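Local coordinates for D-alanyl-D-alanine carboxypeptidase (Bdellovibrio bacteriovorus, PDB 3V39), which cleaves peptide links in bacterial peptidoglycan as a serine endopeptidase, probably with D-alanyl-D-alanine carboxypeptidase-type chemistry, at residues A33-V38 and T319-S324; I97-K102 and K174-T179. The protein carries 1 engineered substitution. All coordinates share one frame; numbering follows the deposited sequence. Where two conformers were deposited one is given.

Contact 1 of 2, residues A33-V38 and T319-S324. With TAU (2-aminoethanesulfonic acid), chain B.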
ATOM      1  N   ALA A  33     -15.165  -0.623  -0.112  1.00 12.42           N
ATOM      2  CA  ALA A  33     -14.254   0.513  -0.266  1.00 11.44           C
ATOM      3  C   ALA A  33     -12.827   0.125   0.145  1.00 11.25           C
ATOM      4  O   ALA A  33     -12.429  -1.005  -0.115  1.00 11.97           O
ATOM      5  CB  ALA A  33     -14.793   1.764   0.551  1.00 12.41           C
ATOM      6  N   SER A  34     -12.025   1.043   0.698  1.00 10.44           N
ATOM      7  CA  SER A  34     -10.602   0.738   0.940  1.00 11.27           C
ATOM      8  C   SER A  34     -10.343  -0.222   2.033  1.00 10.46           C
ATOM      9  O   SER A  34      -9.149  -0.560   2.200  1.00 10.70           O
ATOM     10  CB  SER A  34      -9.890   2.028   1.261  1.00 11.26           C
ATOM     11  OG  SER A  34      -9.750   2.809   0.108  1.00 12.29           O
ATOM     12  N   ILE A  35     -11.342  -0.747   2.772  1.00 11.33           N
ATOM     13  CA  ILE A  35     -10.971  -1.890   3.633  1.00 11.31           C
ATOM     14  C   ILE A  35     -10.588  -3.079   2.740  1.00 10.18           C
ATOM     15  O   ILE A  35      -9.908  -4.006   3.227  1.00 11.13           O
ATOM     16  CB  ILE A  35     -11.959  -2.265   4.755  1.00 10.63           C
ATOM     17  CG1 ILE A  35     -13.250  -2.857   4.188  1.00 11.01           C
ATOM     18  CG2 ILE A  35     -12.267  -1.031   5.609  1.00 11.75           C
ATOM     19  CD1 ILE A  35     -14.265  -3.339   5.340  1.00 12.56           C
ATOM     20  N   SER A  36     -10.916  -3.044   1.435  1.00 10.08           N
ATOM     21  CA  SER A  36     -10.329  -4.006   0.468  1.00 10.07           C
ATOM     22  C   SER A  36      -8.813  -4.065   0.616  1.00  8.47           C
ATOM     23  O   SER A  36      -8.229  -5.153   0.328  1.00 10.59           O
ATOM     24  CB  SER A  36     -10.588  -3.521  -0.984  1.00 10.29           C
ATOM     25  OG  SER A  36     -11.983  -3.583  -1.235  1.00 11.97           O
ATOM     26  N   LYS A  37      -8.157  -2.964   0.921  1.00  9.54           N
ATOM     27  CA  LYS A  37      -6.704  -2.950   0.972  1.00  9.07           C
ATOM     28  C   LYS A  37      -6.187  -3.876   2.085  1.00 11.78           C
ATOM     29  O   LYS A  37      -5.041  -4.330   1.932  1.00 11.22           O
ATOM     30  CB  LYS A  37      -6.172  -1.504   1.183  1.00  9.64           C
ATOM     31  CG  LYS A  37      -6.572  -0.645  -0.055  1.00 10.61           C
ATOM     32  CD  LYS A  37      -6.047   0.783   0.157  1.00 11.87           C
ATOM     33  CE  LYS A  37      -6.251   1.697  -1.099  1.00 11.97           C
ATOM     34  NZ  LYS A  37      -7.704   2.005  -1.421  1.00 12.25           N
ATOM     35  N   VAL A  38      -6.990  -4.205   3.112  1.00 10.12           N
ATOM     36  CA  VAL A  38      -6.494  -5.162   4.116  1.00 10.11           C
ATOM     37  C   VAL A  38      -6.495  -6.583   3.526  1.00 11.62           C
ATOM     38  O   VAL A  38      -5.687  -7.417   3.914  1.00 10.65           O
ATOM     39  CB  VAL A  38      -7.426  -5.091   5.384  1.00 11.29           C
ATOM     40  CG1 VAL A  38      -6.907  -6.050   6.448  1.00 11.53           C
ATOM     41  CG2 VAL A  38      -7.400  -3.664   5.973  1.00 15.35           C
ATOM     42  N   THR A 319      -6.269  -0.423  15.892  1.00  9.99           N
ATOM     43  CA  THR A 319      -5.500  -0.547  14.635  1.00 10.71           C
ATOM     44  C   THR A 319      -6.535  -0.757  13.566  1.00 11.30           C
ATOM     45  O   THR A 319      -7.337  -1.714  13.688  1.00 12.92           O
ATOM     46  CB  THR A 319      -4.577  -1.739  14.769  1.00 12.38           C
ATOM     47  OG1 THR A 319      -3.730  -1.588  15.927  1.00 13.91           O
ATOM     48  CG2 THR A 319      -3.690  -1.814  13.538  1.00 12.34           C
ATOM     49  N   ALA A 320      -6.622   0.129  12.560  1.00 11.42           N
ATOM     50  CA  ALA A 320      -7.805   0.048  11.698  1.00 10.51           C
ATOM     51  C   ALA A 320      -7.581   0.668  10.357  1.00 10.76           C
ATOM     52  O   ALA A 320      -6.683   1.507  10.221  1.00 11.99           O
ATOM     53  CB  ALA A 320      -9.052   0.776  12.363  1.00 13.66           C
ATOM     54  N   LYS A 321      -8.362   0.183   9.410  1.00 10.21           N
ATOM     55  CA  LYS A 321      -8.355   0.747   8.027  1.00  8.79           C
ATOM     56  C   LYS A 321      -9.735   1.322   7.726  1.00 10.44           C
ATOM     57  O   LYS A 321     -10.793   0.676   7.941  1.00 10.01           O
ATOM     58  CB  LYS A 321      -8.053  -0.413   7.073  1.00  9.87           C
ATOM     59  CG  LYS A 321      -8.081   0.010   5.567  1.00  8.66           C
ATOM     60  CD  LYS A 321      -6.780   0.747   5.262  1.00 11.50           C
ATOM     61  CE  LYS A 321      -6.868   1.432   3.889  1.00 11.31           C
ATOM     62  NZ  LYS A 321      -7.692   2.765   4.058  1.00 12.94           N
ATOM     63  N   THR A 322      -9.720   2.533   7.201  1.00 10.97           N
ATOM     64  CA  THR A 322     -10.956   3.230   6.788  1.00 12.62           C
ATOM     65  C   THR A 322     -11.289   2.929   5.347  1.00 12.88           C
ATOM     66  O   THR A 322     -10.417   2.489   4.521  1.00 12.74           O
ATOM     67  CB  THR A 322     -10.701   4.737   6.878  1.00 12.94           C
ATOM     68  OG1 THR A 322      -9.467   5.079   6.196  1.00 13.63           O
ATOM     69  CG2 THR A 322     -10.552   5.215   8.321  1.00 14.24           C
ATOM     70  N   GLY A 323     -12.543   3.152   4.942  1.00 11.77           N
ATOM     71  CA  GLY A 323     -12.847   3.160   3.516  1.00 13.32           C
ATOM     72  C   GLY A 323     -14.043   4.058   3.280  1.00 14.29           C
ATOM     73  O   GLY A 323     -14.942   4.210   4.146  1.00 12.23           O
ATOM     74  N   SER A 324     -14.071   4.639   2.109  1.00 11.56           N
ATOM     75  CA  SER A 324     -15.203   5.460   1.672  1.00 12.53           C
ATOM     76  C   SER A 324     -15.349   5.455   0.159  1.00 14.46           C
ATOM     77  O   SER A 324     -14.381   5.795  -0.551  1.00 16.03           O
ATOM     78  CB  SER A 324     -15.024   6.909   2.168  1.00 15.56           C
ATOM     79  OG  SER A 324     -16.140   7.729   1.772  1.00 16.67           O
TER
HETATM   80  C1  TAU B 501     -11.096   4.849  -2.703  1.00 29.44           C
HETATM   81  C2  TAU B 501     -10.261   4.737  -1.413  1.00  9.58           C
HETATM   82  N1  TAU B 501     -10.493   5.714  -3.799  1.00 18.79           N
HETATM   83  S   TAU B 501     -10.593   4.075   0.102  1.00 49.02           S
HETATM   84  O1  TAU B 501     -10.053   4.975   1.162  1.00 15.91           O
HETATM   85  O3  TAU B 501     -12.064   3.851   0.163  1.00 15.45           O

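Contact 2 of 2, residues I97-K102 and K174-T179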
ATOM      1  N   ILE A  97      28.515   7.899 -10.077  1.00 16.86           N
ATOM      2  CA  ILE A  97      27.839   7.989 -11.363  1.00 17.43           C
ATOM      3  C   ILE A  97      27.070   9.296 -11.399  1.00 15.88           C
ATOM      4  O   ILE A  97      26.171   9.522 -10.573  1.00 16.07           O
ATOM      5  CB  ILE A  97      26.869   6.817 -11.513  1.00 15.36           C
ATOM      6  CG1 ILE A  97      27.606   5.473 -11.530  1.00 16.89           C
ATOM      7  CG2 ILE A  97      25.989   7.011 -12.831  1.00 16.55           C
ATOM      8  CD1 ILE A  97      26.709   4.246 -11.246  1.00 20.32           C
ATOM      9  N   THR A  98      27.479  10.200 -12.304  1.00 18.12           N
ATOM     10  CA  THR A  98      26.852  11.472 -12.431  1.00 17.89           C
ATOM     11  C   THR A  98      26.273  11.703 -13.828  1.00 17.19           C
ATOM     12  O   THR A  98      25.424  12.577 -14.014  1.00 20.75           O
ATOM     13  CB  THR A  98      27.854  12.628 -12.133  1.00 22.93           C
ATOM     14  OG1 THR A  98      29.009  12.487 -12.971  1.00 24.67           O
ATOM     15  CG2 THR A  98      28.270  12.550 -10.654  1.00 22.98           C
ATOM     16  N   LYS A  99      26.768  10.949 -14.790  1.00 23.65           N
ATOM     17  CA  LYS A  99      26.348  11.082 -16.180  1.00 25.23           C
ATOM     18  C   LYS A  99      26.059   9.705 -16.738  1.00 19.07           C
ATOM     19  O   LYS A  99      26.916   8.822 -16.685  1.00 22.24           O
ATOM     20  CB  LYS A  99      27.464  11.672 -17.028  1.00 21.54           C
ATOM     21  CG  LYS A  99      27.749  13.154 -16.607  1.00 29.56           C
ATOM     22  CD  LYS A  99      28.869  13.749 -17.456  1.00 43.60           C
ATOM     23  CE  LYS A  99      28.774  15.278 -17.440  1.00 57.02           C
ATOM     24  NZ  LYS A  99      28.339  15.765 -16.103  1.00 62.25           N
ATOM     25  N   ILE A 100      24.888   9.605 -17.343  1.00 16.60           N
ATOM     26  CA  ILE A 100      24.457   8.387 -18.010  1.00 14.58           C
ATOM     27  C   ILE A 100      24.271   8.702 -19.497  1.00 15.57           C
ATOM     28  O   ILE A 100      23.675   9.723 -19.888  1.00 18.86           O
ATOM     29  CB  ILE A 100      23.123   7.925 -17.413  1.00 15.36           C
ATOM     30  CG1 ILE A 100      23.347   7.526 -15.928  1.00 19.92           C
ATOM     31  CG2 ILE A 100      22.582   6.697 -18.173  1.00 15.56           C
ATOM     32  CD1 ILE A 100      21.984   7.379 -15.139  1.00 20.23           C
ATOM     33  N   GLU A 101      24.831   7.805 -20.337  1.00 16.01           N
ATOM     34  CA  GLU A 101      24.645   7.891 -21.771  1.00 16.90           C
ATOM     35  C   GLU A 101      23.306   7.262 -22.125  1.00 19.35           C
ATOM     36  O   GLU A 101      22.340   8.003 -22.266  1.00 19.08           O
ATOM     37  CB  GLU A 101      25.828   7.196 -22.452  1.00 16.36           C
ATOM     38  CG  GLU A 101      27.071   8.112 -22.452  1.00 23.68           C
ATOM     39  CD  GLU A 101      26.938   9.277 -23.446  1.00 37.62           C
ATOM     40  OE1 GLU A 101      26.395   9.106 -24.572  1.00 33.85           O
ATOM     41  OE2 GLU A 101      27.396  10.358 -23.091  1.00 29.00           O
ATOM     42  N   LYS A 102      23.228   5.930 -22.215  1.00 17.26           N
ATOM     43  CA  LYS A 102      21.974   5.262 -22.545  1.00 13.51           C
ATOM     44  C   LYS A 102      21.374   4.700 -21.276  1.00 14.89           C
ATOM     45  O   LYS A 102      21.992   3.827 -20.636  1.00 15.55           O
ATOM     46  CB  LYS A 102      22.227   4.096 -23.511  1.00 17.65           C
ATOM     47  CG  LYS A 102      22.722   4.562 -24.887  1.00 23.97           C
ATOM     48  CD  LYS A 102      23.206   3.304 -25.700  1.00 28.52           C
ATOM     49  CE  LYS A 102      23.848   3.716 -27.027  1.00 49.88           C
ATOM     50  NZ  LYS A 102      24.245   2.525 -27.832  1.00 58.20           N
ATOM     51  N   LYS A 174      22.514  15.170  -8.395  1.00 17.37           N
ATOM     52  CA  LYS A 174      22.237  15.560  -9.767  1.00 15.76           C
ATOM     53  C   LYS A 174      22.723  14.441 -10.717  1.00 18.95           C
ATOM     54  O   LYS A 174      23.770  13.858 -10.480  1.00 20.43           O
ATOM     55  CB  LYS A 174      23.006  16.864 -10.055  1.00 21.27           C
ATOM     56  CG  LYS A 174      22.847  17.312 -11.507  1.00 30.19           C
ATOM     57  CD  LYS A 174      23.629  18.642 -11.714  1.00 40.74           C
ATOM     58  CE  LYS A 174      23.683  19.037 -13.205  1.00 60.47           C
ATOM     59  NZ  LYS A 174      24.425  20.320 -13.462  1.00 63.27           N
ATOM     60  N   ILE A 175      21.949  14.196 -11.757  1.00 16.77           N
ATOM     61  CA  ILE A 175      22.259  13.209 -12.796  0.50 19.24           C
ATOM     62  C   ILE A 175      22.043  13.907 -14.155  1.00 24.38           C
ATOM     63  O   ILE A 175      21.122  14.726 -14.266  1.00 24.46           O
ATOM     64  CB  ILE A 175      21.317  11.977 -12.626  0.50 12.77           C
ATOM     65  CG1 ILE A 175      21.868  10.752 -13.353  0.50 12.18           C
ATOM     66  CG2 ILE A 175      19.885  12.236 -13.110  0.50 14.30           C
ATOM     67  CD1 ILE A 175      22.987  10.167 -12.562  0.50 15.88           C
ATOM     68  N   ASP A 176      22.818  13.530 -15.191  1.00 18.20           N
ATOM     69  CA  ASP A 176      22.542  13.961 -16.546  0.50 16.77           C
ATOM     70  C   ASP A 176      22.330  12.648 -17.332  1.00 20.28           C
ATOM     71  O   ASP A 176      23.074  11.674 -17.124  1.00 20.68           O
ATOM     72  CB  ASP A 176      23.687  14.773 -17.127  0.50 21.64           C
ATOM     73  CG  ASP A 176      23.676  16.244 -16.678  0.50 28.09           C
ATOM     74  OD1 ASP A 176      22.708  16.700 -16.027  0.50 43.15           O
ATOM     75  OD2 ASP A 176      24.642  16.955 -17.028  0.50 61.31           O
ATOM     76  N   VAL A 177      21.303  12.620 -18.154  1.00 15.52           N
ATOM     77  CA  VAL A 177      20.978  11.416 -18.938  1.00 16.32           C
ATOM     78  C   VAL A 177      20.805  11.783 -20.408  1.00 20.23           C
ATOM     79  O   VAL A 177      20.007  12.642 -20.741  1.00 21.63           O
ATOM     80  CB  VAL A 177      19.658  10.773 -18.445  1.00 17.29           C
ATOM     81  CG1 VAL A 177      19.371   9.477 -19.285  1.00 18.94           C
ATOM     82  CG2 VAL A 177      19.751  10.476 -16.899  1.00 18.83           C
ATOM     83  N   ARG A 178      21.554  11.118 -21.295  1.00 17.51           N
ATOM     84  CA  ARG A 178      21.513  11.505 -22.712  1.00 20.04           C
ATOM     85  C   ARG A 178      20.316  10.930 -23.452  1.00 20.00           C
ATOM     86  O   ARG A 178      19.592  11.673 -24.122  1.00 21.20           O
ATOM     87  CB  ARG A 178      22.787  11.071 -23.483  1.00 19.20           C
ATOM     88  CG  ARG A 178      22.838  11.828 -24.840  1.00 24.23           C
ATOM     89  CD  ARG A 178      24.043  11.446 -25.728  1.00 36.11           C
ATOM     90  NE  ARG A 178      25.304  11.698 -25.042  1.00 49.42           N
ATOM     91  CZ  ARG A 178      25.911  12.882 -25.005  1.00 61.13           C
ATOM     92  NH1 ARG A 178      25.364  13.931 -25.617  1.00 48.74           N
ATOM     93  NH2 ARG A 178      27.066  13.011 -24.362  1.00 52.74           N
ATOM     94  N   THR A 179      20.073   9.607 -23.339  1.00 16.53           N
ATOM     95  CA  THR A 179      19.056   8.943 -24.151  0.50 14.05           C
ATOM     96  C   THR A 179      18.337   7.926 -23.266  1.00 16.60           C
ATOM     97  O   THR A 179      19.005   7.295 -22.409  1.00 17.65           O
ATOM     98  CB  THR A 179      19.676   8.161 -25.287  0.50 14.25           C
ATOM     99  OG1 THR A 179      20.596   9.002 -26.017  0.50 19.72           O
ATOM    100  CG2 THR A 179      18.577   7.659 -26.213  0.50 17.78           C
TER

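Contact 1 of 2, residues A33-V38 and T319-S324
Ser34 and Lys37 form an SxxK motif at the start of helix 36-48 and pack on Lys321, Thr322 and Gly323, a KTG motif on edge strand 318-325, as in penicillin-binding proteins and serine beta-lactamases. Ser34 is modified: its OG is bonded to S of 2-aminoethanesulfonic acid at 1.5 Å. The sulfonyl oxygen O3 joins the two segments, accepting from Ser34 N and from Ser324 N, each at 2.9 Å. The Ser324 bond is the straighter (164° against 132°). This pair of amides is consistent with an oxyanion hole. Glycine suits position 323: with no side chain in the way, Gly323 CA lies 3.6 Å from Ser34 N, letting the strand come close to the residues that lead into the helix.

The two lysine side chains cross, Lys37 CD lying 3.9 Å from Lys321 CE, but their amino groups find different partners. Lys37, bent only at its last torsion (chi4 67°), reaches back to Ser34 OG with NZ at 2.7 Å; Asn217 OD1 and Ser254 O also receive bonds from this nitrogen. Lys321 runs past Ser34 O, then turns so that its NZ binds Thr322 O at 2.8 Å, tilted from the carbonyl plane. It also bonds to Ser215 OG, itself hydrogen-bonded to the bound group. Lysine suits each place because its long chain brings a several-donor NZ to buried polar partners.

No hydrogen bond runs directly between the segments; they meet by van der Waals packing, and the bound group adds a bridge. Ile35 CG2 lies against Lys321 O, while Val38 CG2 presses on Lys321 CB at 3.5 Å, tighter than usual for two carbons.

Contact 2 of 2, residues I97-K102 and K174-T179
Glu101 and Arg178 run side by side in the same direction and join in a side-on salt bridge. Arg178 NE gives a hydrogen bond to Glu101 OE1 at 2.9 Å, while Arg178 NH2 meets Glu101 OE2 at 3.0 Å, close to the guanidinium plane and on the syn lone pair. The two flat groups are twisted 34° apart, and the NE bond is tilted out of both planes. A bend at chi3 of Arg178 (-58°) swings the guanidinium alongside the carboxylate.

Along the backbones the segments form a parallel pairing. Ile100 reaches to both sides of Val177: its N binds Asp176 O at 2.8 Å, and its O accepts from Arg178 N. Before it, Asp176 N bonds to Thr98 O. After it, Glu101 O takes Thr179 N at 3.0 Å, so consecutive carbonyls are used where both chains turn a corner.

Ile100 and Val177 share one face of the sheet, with Ile100 CD1 4.2 Å from Val177 CG2, while Lys99 and Asp176 lie on the other. Ile175 also packs on Ile100 CD1, less certainly, as it has two deposited conformers. Branched residues suit this extended, partly covered layer, which Ile70 and Leu92 continue. The chemistry thus divides: apolar groups meet on one face, charged ones on the other, and the two-bond Glu101-Arg178 bridge joins the chains at the corner, where regular pairing breaks between Ile100-Val177 and Lys102-Thr179.

Contact 1 sits 11 Å from the centre of the chain and holds the modified serine; contact 2 lies 31 Å from that centre, in a separate sheet. Their centres are 41 Å apart and their nearest atoms about 31 Å, so contact 2 has no direct part in the ligand pocket. Along the sequence, however, both segments of contact 2 fall within the 280 residues that separate the segments of contact 1. Both involve an outermost strand: 318-325 borders the antiparallel sheet and meets a helix start, whereas 176-182 borders the mixed sheet and meets its neighbouring strand. Contact 1 holds five of the nine pocket residues, contact 2 none.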